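Local coordinates for protein UTR4 (Saccharomyces cerevisiae, PDB 2G80), which probably catalyses the enolization and then the magnesium-dependent dephosphorylation of 2,3-diketo-5-methylthiopentyl-1-phosphate to an acireductone in the methionine salvage pathway, at residues P54-T57 against N58-Q62; Q87-A90 against H91-L95. All coordinates share one frame; numbering follows the deposited sequence.

Contact 1: P54-T57 against N58-Q62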
loop_
_atom_site.group_PDB
_atom_site.type_symbol
_atom_site.label_atom_id
_atom_site.label_comp_id
_atom_site.label_asym_id
_atom_site.label_seq_id
_atom_site.Cartn_x
_atom_site.Cartn_y
_atom_site.Cartn_z
ATOM N N PRO A 54 -9.734 -6.995 -9.468
ATOM C CA PRO A 54 -10.743 -7.089 -10.563
ATOM C C PRO A 54 -10.526 -6.112 -11.706
ATOM O O PRO A 54 -10.698 -6.475 -12.858
ATOM C CB PRO A 54 -12.069 -6.804 -9.847
ATOM C CG PRO A 54 -11.808 -7.203 -8.463
ATOM C CD PRO A 54 -10.413 -6.795 -8.171
ATOM N N TYR A 55 -10.148 -4.877 -11.382
ATOM C CA TYR A 55 -9.814 -3.879 -12.393
ATOM C C TYR A 55 -8.691 -4.425 -13.314
ATOM O O TYR A 55 -8.791 -4.369 -14.558
ATOM C CB TYR A 55 -9.433 -2.496 -11.752
ATOM C CG TYR A 55 -9.087 -1.494 -12.794
ATOM C CD1 TYR A 55 -10.083 -0.723 -13.406
ATOM C CD2 TYR A 55 -7.767 -1.401 -13.295
ATOM C CE1 TYR A 55 -9.752 0.195 -14.469
ATOM C CE2 TYR A 55 -7.442 -0.515 -14.341
ATOM C CZ TYR A 55 -8.431 0.284 -14.920
ATOM O OH TYR A 55 -8.110 1.159 -15.964
ATOM N N PHE A 56 -7.630 -4.918 -12.691
ATOM C CA PHE A 56 -6.489 -5.490 -13.412
ATOM C C PHE A 56 -6.842 -6.753 -14.225
ATOM O O PHE A 56 -6.480 -6.837 -15.416
ATOM C CB PHE A 56 -5.328 -5.758 -12.438
ATOM C CG PHE A 56 -4.203 -6.518 -13.041
ATOM C CD1 PHE A 56 -3.297 -5.870 -13.871
ATOM C CD2 PHE A 56 -4.053 -7.897 -12.805
ATOM C CE1 PHE A 56 -2.249 -6.565 -14.443
ATOM C CE2 PHE A 56 -3.006 -8.606 -13.381
ATOM C CZ PHE A 56 -2.095 -7.930 -14.211
ATOM N N THR A 57 -7.531 -7.715 -13.593
ATOM C CA THR A 57 -7.925 -8.968 -14.275
ATOM C C THR A 57 -8.909 -8.725 -15.435
ATOM O O THR A 57 -8.849 -9.451 -16.441
ATOM C CB THR A 57 -8.437 -10.075 -13.310
ATOM O OG1 THR A 57 -9.613 -9.638 -12.621
ATOM C CG2 THR A 57 -7.366 -10.456 -12.293
ATOM N N ASN A 58 -9.797 -7.724 -15.318
ATOM C CA ASN A 58 -10.682 -7.349 -16.445
ATOM C C ASN A 58 -9.883 -6.759 -17.624
ATOM O O ASN A 58 -10.285 -6.922 -18.768
ATOM C CB ASN A 58 -11.772 -6.351 -16.034
ATOM C CG ASN A 58 -12.753 -6.912 -14.954
ATOM O OD1 ASN A 58 -12.834 -8.130 -14.704
ATOM N ND2 ASN A 58 -13.465 -5.993 -14.282
ATOM N N LYS A 59 -8.775 -6.075 -17.352
ATOM C CA LYS A 59 -7.898 -5.503 -18.421
ATOM C C LYS A 59 -6.906 -6.501 -19.095
ATOM O O LYS A 59 -6.503 -6.272 -20.217
ATOM C CB LYS A 59 -7.089 -4.306 -17.879
ATOM C CG LYS A 59 -7.872 -3.044 -17.553
ATOM C CD LYS A 59 -8.440 -2.365 -18.804
ATOM C CE LYS A 59 -9.103 -1.024 -18.502
ATOM N NZ LYS A 59 -10.260 -1.141 -17.584
ATOM N N VAL A 60 -6.541 -7.586 -18.406
ATOM C CA VAL A 60 -5.552 -8.584 -18.903
ATOM C C VAL A 60 -5.768 -9.157 -20.318
ATOM O O VAL A 60 -4.823 -9.136 -21.132
ATOM C CB VAL A 60 -5.324 -9.752 -17.832
ATOM C CG1 VAL A 60 -4.715 -11.069 -18.438
ATOM C CG2 VAL A 60 -4.477 -9.243 -16.681
ATOM N N PRO A 61 -6.971 -9.705 -20.606
ATOM C CA PRO A 61 -7.205 -10.283 -21.941
ATOM C C PRO A 61 -6.877 -9.378 -23.140
ATOM O O PRO A 61 -6.147 -9.798 -24.044
ATOM C CB PRO A 61 -8.689 -10.644 -21.895
ATOM C CG PRO A 61 -8.929 -10.942 -20.483
ATOM C CD PRO A 61 -8.147 -9.909 -19.740
ATOM N N GLN A 62 -7.360 -8.140 -23.098
ATOM C CA GLN A 62 -7.129 -7.161 -24.164
ATOM C C GLN A 62 -5.644 -6.883 -24.379
ATOM O O GLN A 62 -5.176 -6.921 -25.510
ATOM C CB GLN A 62 -7.863 -5.853 -23.848
ATOM C CG GLN A 62 -7.709 -4.771 -24.918
HETATM O O HOH W 1 -10.875 -3.022 -15.885
HETATM O O HOH W 2 -11.567 -10.247 -14.251
#
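Lys59 folds its side chain across one face of the Tyr55 ring, one helical turn back. CG lies over that face, bends at chi2 (-68°) and chi4 (-62°) carry the chain round it, NZ of Lys59 ends 3.4 Å from Tyr55 CE1, and Lys59 CE lies 3.5 Å from Tyr55 OH. A water bridges the two residues: it donates to Tyr55 O and accepts from Lys59 NZ at 2.6 Å, and it lies over the same side of the ring, nearer its edge than its centre. NZ has a weak second bond to Gln121 OE1. Phe56 and Val60 form the buried pair. With CG anti to the backbone N (chi1 172°), the Phe56 ring turns so that Val60 CG2 stands over one face in a CH-pi contact, 3.9 Å from the centroid and nearest CE2 and CZ. Helix 46-65, to which all these residues belong, is part of the helical cap that HAD phosphatases of the C1 type insert after the first strand of the core sheet; Phe56 also packs on Leu108 and Trp113 of helix 103-118. On the more exposed flank, a second water joins neighbours, lying 2.6 Å from Thr57 OG1 and donating to Asn58 OD1. The Asn58 amide group leans back over Pro54 O, with CG 3.0 Å from it, but the bond to that oxygen is made by the backbone N of Asn58, at 2.9 Å. The regular ladder fades along the helix: Lys59 N reaches Tyr55 O and, weakly, Phe56 O, and Val60 N bonds only weakly to Phe56 O. Pro61 has no N-H to offer the next carbonyl; its ring CD instead faces Thr57 O at 3.4 Å, where the helix kinks.

Contact 2: Q87-A90 against H91-L95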
loop_
_atom_site.group_PDB
_atom_site.type_symbol
_atom_site.label_atom_id
_atom_site.label_comp_id
_atom_site.label_asym_id
_atom_site.label_seq_id
_atom_site.Cartn_x
_atom_site.Cartn_y
_atom_site.Cartn_z
ATOM N N GLN A 87 -1.815 -19.299 -23.015
ATOM C CA GLN A 87 -1.067 -19.717 -21.818
ATOM C C GLN A 87 -0.638 -18.527 -20.991
ATOM O O GLN A 87 -0.716 -18.588 -19.763
ATOM C CB GLN A 87 0.189 -20.503 -22.164
ATOM C CG GLN A 87 -0.054 -21.826 -22.831
ATOM C CD GLN A 87 1.255 -22.523 -23.190
ATOM O OE1 GLN A 87 2.345 -22.117 -22.740
ATOM N NE2 GLN A 87 1.158 -23.573 -24.013
ATOM N N LEU A 88 -0.162 -17.468 -21.656
ATOM C CA LEU A 88 0.224 -16.230 -20.940
ATOM C C LEU A 88 -0.969 -15.575 -20.207
ATOM O O LEU A 88 -0.846 -15.162 -19.057
ATOM C CB LEU A 88 0.902 -15.220 -21.869
ATOM C CG LEU A 88 1.328 -13.886 -21.252
ATOM C CD1 LEU A 88 2.270 -14.090 -20.090
ATOM C CD2 LEU A 88 1.976 -13.009 -22.324
ATOM N N GLN A 89 -2.111 -15.500 -20.878
ATOM C CA GLN A 89 -3.316 -14.936 -20.289
ATOM C C GLN A 89 -3.698 -15.756 -19.058
ATOM O O GLN A 89 -3.810 -15.197 -17.962
ATOM C CB GLN A 89 -4.469 -14.866 -21.298
ATOM C CG GLN A 89 -5.720 -14.187 -20.739
ATOM C CD GLN A 89 -6.836 -14.049 -21.758
ATOM O OE1 GLN A 89 -6.632 -13.500 -22.837
ATOM N NE2 GLN A 89 -8.043 -14.514 -21.395
ATOM N N ALA A 90 -3.834 -17.069 -19.239
ATOM C CA ALA A 90 -4.167 -17.993 -18.140
ATOM C C ALA A 90 -3.175 -17.941 -16.950
ATOM O O ALA A 90 -3.596 -17.956 -15.786
ATOM C CB ALA A 90 -4.293 -19.438 -18.675
ATOM N N HIS A 91 -1.881 -17.862 -17.255
ATOM C CA HIS A 91 -0.813 -17.774 -16.222
ATOM C C HIS A 91 -0.929 -16.497 -15.364
ATOM O O HIS A 91 -0.823 -16.573 -14.149
ATOM C CB HIS A 91 0.572 -17.839 -16.880
ATOM C CG HIS A 91 1.730 -17.736 -15.927
ATOM N ND1 HIS A 91 2.166 -18.798 -15.167
ATOM C CD2 HIS A 91 2.578 -16.710 -15.659
ATOM C CE1 HIS A 91 3.216 -18.423 -14.450
ATOM N NE2 HIS A 91 3.494 -17.163 -14.740
ATOM N N ILE A 92 -1.148 -15.343 -16.002
ATOM C CA ILE A 92 -1.282 -14.046 -15.286
ATOM C C ILE A 92 -2.474 -14.089 -14.347
ATOM O O ILE A 92 -2.354 -13.710 -13.193
ATOM C CB ILE A 92 -1.403 -12.853 -16.278
ATOM C CG1 ILE A 92 -0.060 -12.645 -17.011
ATOM C CG2 ILE A 92 -1.828 -11.532 -15.567
ATOM C CD1 ILE A 92 -0.157 -11.748 -18.278
ATOM N N LEU A 93 -3.603 -14.590 -14.843
ATOM C CA LEU A 93 -4.834 -14.713 -14.030
ATOM C C LEU A 93 -4.670 -15.715 -12.892
ATOM O O LEU A 93 -5.247 -15.514 -11.845
ATOM C CB LEU A 93 -6.015 -15.101 -14.889
ATOM C CG LEU A 93 -6.355 -14.065 -15.950
ATOM C CD1 LEU A 93 -7.322 -14.660 -16.975
ATOM C CD2 LEU A 93 -6.890 -12.805 -15.329
ATOM N N GLU A 94 -3.864 -16.771 -13.106
ATOM C CA GLU A 94 -3.537 -17.752 -12.074
ATOM C C GLU A 94 -2.711 -17.115 -10.972
ATOM O O GLU A 94 -2.978 -17.371 -9.799
ATOM C CB GLU A 94 -2.768 -18.937 -12.663
ATOM C CG GLU A 94 -2.327 -20.005 -11.668
ATOM C CD GLU A 94 -1.564 -21.170 -12.308
ATOM O OE1 GLU A 94 -1.316 -21.181 -13.544
ATOM O OE2 GLU A 94 -1.194 -22.087 -11.540
ATOM N N LEU A 95 -1.697 -16.326 -11.338
ATOM C CA LEU A 95 -0.848 -15.645 -10.340
ATOM C C LEU A 95 -1.665 -14.721 -9.401
ATOM O O LEU A 95 -1.390 -14.670 -8.201
ATOM C CB LEU A 95 0.277 -14.834 -10.991
ATOM C CG LEU A 95 1.369 -15.549 -11.831
ATOM C CD1 LEU A 95 2.200 -14.492 -12.535
ATOM C CD2 LEU A 95 2.262 -16.439 -11.027
#
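From Gln87 to Glu94 the backbone follows a regular alpha-helical ladder, in which His91, Ile92, Leu93 and Glu94 donate to Gln87, Leu88, Gln89 and Ala90, the Leu93 N to Gln89 O bond (3.2 Å) being nearly straight at 170°. This is helix 85-97 of the helical cap of the HAD fold. On its buried side Leu88 and Ile92 meet through their terminal methyls, CD1 to CD1 at 3.8 Å. The Ile92 branch carrying CD1 points back along the helix because CG1 is anti to its own carbonyl carbon (chi1 -69°), which also lays CG1 3.3 Å from Leu88 O. Cutting Ile92 back to an alanine removes CG1, CG2 and CD1, and would probably leave a gap beside Leu88 CD1 and take away packing against helices 46-65 and 103-118. The Gln89 and Leu93 side chains run alongside each other in the same direction, Gln89 CG 4.1 Å from Leu93 CD1; the amide beyond is held through OE1 by Gln65 NE2. Glu94 OE2 is turned to a salt bridge with Lys98. Over one face of the His91 imidazole, off-centre, lies Leu95 CG, 3.9 Å above the ring plane.

In the fold
Contact 1 comes first along the chain and ends before contact 2 begins, and their centres lie about 11 Å apart on two neighbouring helices, 46-65 and 85-97, whose side chains touch directly. Val60 CG2 meets Ile92 CG2 at 3.7 Å, Thr57 CB packs on Leu93 CD2, and Pro61 abuts Gln89. Helix 103-118 lies against both contacts. All three helices come between strands 33-36 and 140-143 of the parallel core sheet, so both contacts belong to the cap. They lie away from the magnesium site of Asp37, Glu39 and Asp212 and join cap helices to one another by packing.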